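Local coordinates for YcaO (PDB 6CIB), which binds a nucleotide and magnesium and, as a YcaO-family enzyme, probably uses ATP to activate peptide backbone amides for thioamidation, at residues A[316-319]-A[320-324]; A[256-260]-A[261-265]. One frame throughout, in Å; residues are numbered along the deposited sequence.

In the fold
Contact 1 is a stretch of regular helix and contact 2 the end of another; they lie on opposite sides of the chain's centre. Their centres are 35 Å apart and their nearest atoms about 24 Å, so they do not touch. Contact 1, on helix 313-325, packs against helix 154-177, which carries the ADP-binding residues E156 and Q160; the side chain of T317 is about 8 Å from that of E156 and about 12 Å from the bound ADP. Contact 2 closes helix 241-260 beside the strands 34-42, 45-54 and 57-64, with the side chain of M258 about 10 Å from the ADP.

Contact 1: residues A[316-319]-A[320-324]; sequences LTEE and LVERV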
loop_
_atom_site.group_PDB
_atom_site.type_symbol
_atom_site.label_atom_id
_atom_site.label_comp_id
_atom_site.label_asym_id
_atom_site.label_seq_id
_atom_site.Cartn_x
_atom_site.Cartn_y
_atom_site.Cartn_z
ATOM N N LEU A 316 18.129 4.168 2.745
ATOM C CA LEU A 316 16.709 4.440 2.975
ATOM C C LEU A 316 15.996 3.210 3.518
ATOM O O LEU A 316 15.262 3.311 4.506
ATOM C CB LEU A 316 16.021 4.984 1.709
ATOM C CG LEU A 316 14.527 5.318 1.783
ATOM C CD1 LEU A 316 14.229 6.359 2.854
ATOM C CD2 LEU A 316 14.049 5.802 0.431
ATOM N N THR A 317 16.255 2.058 2.892
ATOM C CA THR A 317 15.737 0.751 3.325
ATOM C C THR A 317 16.127 0.455 4.781
ATOM O O THR A 317 15.271 0.144 5.600
ATOM C CB THR A 317 16.236 -0.394 2.407
ATOM O OG1 THR A 317 15.910 -0.101 1.045
ATOM C CG2 THR A 317 15.609 -1.738 2.795
ATOM N N GLU A 318 17.423 0.551 5.073
ATOM C CA GLU A 318 17.962 0.328 6.413
ATOM C C GLU A 318 17.292 1.241 7.453
ATOM O O GLU A 318 16.806 0.764 8.472
ATOM C CB GLU A 318 19.482 0.533 6.388
ATOM C CG GLU A 318 20.223 0.118 7.655
ATOM C CD GLU A 318 21.669 0.599 7.666
ATOM O OE1 GLU A 318 22.443 0.228 6.748
ATOM O OE2 GLU A 318 22.030 1.355 8.596
ATOM N N GLU A 319 17.243 2.542 7.166
ATOM C CA GLU A 319 16.643 3.521 8.078
ATOM C C GLU A 319 15.149 3.298 8.325
ATOM O O GLU A 319 14.696 3.387 9.468
ATOM C CB GLU A 319 16.929 4.949 7.613
ATOM C CG GLU A 319 18.390 5.353 7.810
ATOM C CD GLU A 319 18.656 6.825 7.557
ATOM O OE1 GLU A 319 17.716 7.644 7.653
ATOM O OE2 GLU A 319 19.821 7.166 7.271
ATOM N N LEU A 320 14.401 2.976 7.266
ATOM C CA LEU A 320 12.981 2.639 7.406
ATOM C C LEU A 320 12.764 1.396 8.252
ATOM O O LEU A 320 11.916 1.406 9.138
ATOM C CB LEU A 320 12.287 2.520 6.042
ATOM C CG LEU A 320 12.050 3.844 5.306
ATOM C CD1 LEU A 320 11.542 3.587 3.896
ATOM C CD2 LEU A 320 11.104 4.762 6.066
ATOM N N VAL A 321 13.556 0.349 8.000
ATOM C CA VAL A 321 13.478 -0.911 8.767
ATOM C C VAL A 321 13.757 -0.661 10.264
ATOM O O VAL A 321 13.022 -1.147 11.139
ATOM C CB VAL A 321 14.421 -1.995 8.187
ATOM C CG1 VAL A 321 14.590 -3.170 9.147
ATOM C CG2 VAL A 321 13.904 -2.499 6.844
ATOM N N GLU A 322 14.802 0.118 10.535
ATOM C CA GLU A 322 15.188 0.475 11.903
ATOM C C GLU A 322 14.038 1.151 12.661
ATOM O O GLU A 322 13.710 0.739 13.780
ATOM C CB GLU A 322 16.437 1.363 11.887
ATOM C CG GLU A 322 17.731 0.605 11.596
ATOM C CD GLU A 322 18.957 1.508 11.501
ATOM O OE1 GLU A 322 18.800 2.734 11.301
ATOM O OE2 GLU A 322 20.088 0.987 11.615
ATOM N N ARG A 323 13.406 2.142 12.022
ATOM C CA ARG A 323 12.301 2.901 12.622
ATOM C C ARG A 323 11.071 2.048 12.908
ATOM O O ARG A 323 10.447 2.200 13.955
ATOM C CB ARG A 323 11.928 4.124 11.772
ATOM C CG ARG A 323 13.049 5.145 11.581
ATOM C CD ARG A 323 13.308 6.006 12.811
ATOM N NE ARG A 323 14.397 6.957 12.579
ATOM C CZ ARG A 323 14.626 8.055 13.304
ATOM N NH1 ARG A 323 13.840 8.381 14.331
ATOM N NH2 ARG A 323 15.651 8.841 12.993
ATOM N N VAL A 324 10.745 1.141 11.988
ATOM C CA VAL A 324 9.658 0.181 12.204
ATOM C C VAL A 324 10.004 -0.832 13.305
ATOM O O VAL A 324 9.150 -1.150 14.139
ATOM C CB VAL A 324 9.209 -0.528 10.901
ATOM C CG1 VAL A 324 8.025 -1.446 11.176
ATOM C CG2 VAL A 324 8.808 0.493 9.844
#
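L320 sits one helical turn beyond L316, and its side chain lies alongside that of L316. CB lies 3.4 Å from L316 O, the same carbonyl oxygen that accepts the bond from L320 N. CG comes equally near to this oxygen, because chi1 of -72° turns it to the backbone N side, anti to the carbonyl carbon. Beyond the fork, L320 CD1 reaches L316 CD1 at 4.0 Å and also meets L316 CG, so the two leucines lie side by side and point the same way. If L320 were cut back to an alanine, the CD1 methyl of L316 would probably lose this neighbour and a gap would open on the buried side of the helix. The frame beneath is the regular i to i+4 ladder of the helix 313-325: L320 N to L316 O at 2.9 Å, V321 N to T317 O at 3.0 Å, then E322 N to E318 O and R323 N to E319 O, all fairly straight at the hydrogen. L316 and T317 pack on the helix 154-177, touching I159 and, from T317, V158 and E155 as well; T317 OG1 bonds back to L313 O. V321, also buried, brings its CG2 to 3.2 Å from T317 O. The exposed side is acidic. E318 and E322 extend alongside each other, with E318 OE2 only 3.6 Å from E322 OE2 and the carboxylate planes turned 66° apart; two negative charges this close would probably repel, and might raise the affinity of one for a proton. Further round, R323 CG lies 3.2 Å from E319 O; beyond it the chain bends at chi2 (-75°), and NH1 makes a long, weak ion pair with E214 OE2.

Contact 2: residues A[256-260]-A[261-265]; sequences LSMAR and RGIES
The backbone leaves helix 241-260 in a Schellman motif: G262 takes a positive phi of 65°, I263 N bonds back to M258 O at 2.8 Å and G262 N to A259 O at 2.9 Å. The first of these bonds is fairly straight; in the second the donor stands above the carbonyl plane, 72° out of it. R261 N is held more loosely, by weak bonds to both S257 O and M258 O. M258 O therefore takes one good bond and one weak one at the helix end. The side chain of M258, a selenomethionine here, bends at chi2 (-74°) and again beyond it, which carries SE across to I263. I263 has CG2 anti to its own backbone N, and that methyl is the branch turned to the selenium. The pair faces strand 57-64, M258 touching A62 and I263 touching Y60. R261 runs extended over S257, CB and CG each 3.7 Å from S257 O, and its NH2 forms a salt bridge with D40 OD1. S257 OG bonds to D40 OD2, so one carboxylate holds both S257 and R261 to strand 34-42. Across the hydrophobic pair, M258 SE lies 4.2 Å from I263 CG2.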
loop_
_atom_site.group_PDB
_atom_site.type_symbol
_atom_site.label_atom_id
_atom_site.label_comp_id
_atom_site.label_asym_id
_atom_site.label_seq_id
_atom_site.Cartn_x
_atom_site.Cartn_y
_atom_site.Cartn_z
ATOM N N LEU A 256 -11.873 6.984 -7.940
ATOM C CA LEU A 256 -12.910 7.576 -8.788
ATOM C C LEU A 256 -13.012 6.934 -10.153
ATOM O O LEU A 256 -14.124 6.735 -10.660
ATOM C CB LEU A 256 -12.732 9.093 -8.912
ATOM C CG LEU A 256 -12.894 9.885 -7.610
ATOM C CD1 LEU A 256 -12.409 11.317 -7.766
ATOM C CD2 LEU A 256 -14.334 9.835 -7.125
ATOM N N SER A 257 -11.861 6.595 -10.741
ATOM C CA SER A 257 -11.823 5.846 -11.995
ATOM C C SER A 257 -12.553 4.509 -11.859
ATOM O O SER A 257 -13.380 4.167 -12.712
ATOM C CB SER A 257 -10.380 5.631 -12.462
ATOM O OG SER A 257 -10.328 4.703 -13.532
HETATM N N MSE A 258 -12.256 3.781 -10.779
HETATM C CA MSE A 258 -12.871 2.474 -10.492
HETATM C C MSE A 258 -14.362 2.553 -10.290
HETATM O O MSE A 258 -15.111 1.716 -10.824
HETATM C CB MSE A 258 -12.311 1.869 -9.204
HETATM C CG MSE A 258 -10.800 1.782 -9.184
HETATM SE SE MSE A 258 -10.244 0.331 -10.372
HETATM C CE MSE A 258 -9.400 -0.513 -8.799
ATOM N N ALA A 259 -14.802 3.544 -9.510
ATOM C CA ALA A 259 -16.224 3.713 -9.199
ATOM C C ALA A 259 -17.020 4.065 -10.461
ATOM O O ALA A 259 -18.109 3.537 -10.671
ATOM C CB ALA A 259 -16.417 4.762 -8.110
ATOM N N ARG A 260 -16.450 4.922 -11.308
ATOM C CA ARG A 260 -17.078 5.324 -12.571
ATOM C C ARG A 260 -17.166 4.192 -13.593
ATOM O O ARG A 260 -17.969 4.261 -14.518
ATOM C CB ARG A 260 -16.351 6.522 -13.175
ATOM C CG ARG A 260 -16.711 7.838 -12.516
ATOM C CD ARG A 260 -15.673 8.894 -12.835
ATOM N NE ARG A 260 -15.836 10.049 -11.957
ATOM C CZ ARG A 260 -15.271 11.241 -12.146
ATOM N NH1 ARG A 260 -14.499 11.469 -13.196
ATOM N NH2 ARG A 260 -15.493 12.216 -11.276
ATOM N N ARG A 261 -16.339 3.160 -13.423
ATOM C CA ARG A 261 -16.427 1.942 -14.230
ATOM C C ARG A 261 -17.201 0.831 -13.509
ATOM O O ARG A 261 -17.373 -0.265 -14.053
ATOM C CB ARG A 261 -15.029 1.439 -14.609
ATOM C CG ARG A 261 -14.357 2.268 -15.687
ATOM C CD ARG A 261 -12.950 1.780 -15.986
ATOM N NE ARG A 261 -12.386 2.589 -17.072
ATOM C CZ ARG A 261 -12.588 2.362 -18.369
ATOM N NH1 ARG A 261 -13.317 1.324 -18.778
ATOM N NH2 ARG A 261 -12.057 3.178 -19.262
ATOM N N GLY A 262 -17.647 1.115 -12.286
ATOM C CA GLY A 262 -18.353 0.139 -11.445
ATOM C C GLY A 262 -17.516 -1.062 -11.025
ATOM O O GLY A 262 -18.050 -2.160 -10.857
ATOM N N ILE A 263 -16.206 -0.859 -10.879
ATOM C CA ILE A 263 -15.290 -1.892 -10.374
ATOM C C ILE A 263 -15.183 -1.717 -8.857
ATOM O O ILE A 263 -15.047 -0.590 -8.368
ATOM C CB ILE A 263 -13.894 -1.813 -11.052
ATOM C CG1 ILE A 263 -14.013 -1.987 -12.572
ATOM C CG2 ILE A 263 -12.938 -2.858 -10.475
ATOM C CD1 ILE A 263 -12.841 -1.433 -13.364
ATOM N N GLU A 264 -15.253 -2.826 -8.121
ATOM C CA GLU A 264 -15.287 -2.784 -6.651
ATOM C C GLU A 264 -14.133 -3.532 -5.974
ATOM O O GLU A 264 -13.396 -4.275 -6.628
ATOM C CB GLU A 264 -16.641 -3.300 -6.138
ATOM C CG GLU A 264 -17.825 -2.416 -6.510
ATOM C CD GLU A 264 -19.160 -3.035 -6.144
ATOM O OE1 GLU A 264 -19.504 -3.045 -4.942
ATOM O OE2 GLU A 264 -19.874 -3.499 -7.060
ATOM N N SER A 265 -13.981 -3.292 -4.668
ATOM C CA SER A 265 -13.067 -4.029 -3.779
ATOM C C SER A 265 -13.638 -4.038 -2.347
ATOM O O SER A 265 -14.276 -3.055 -1.946
ATOM C CB SER A 265 -11.662 -3.416 -3.802
ATOM O OG SER A 265 -11.673 -2.089 -3.310
#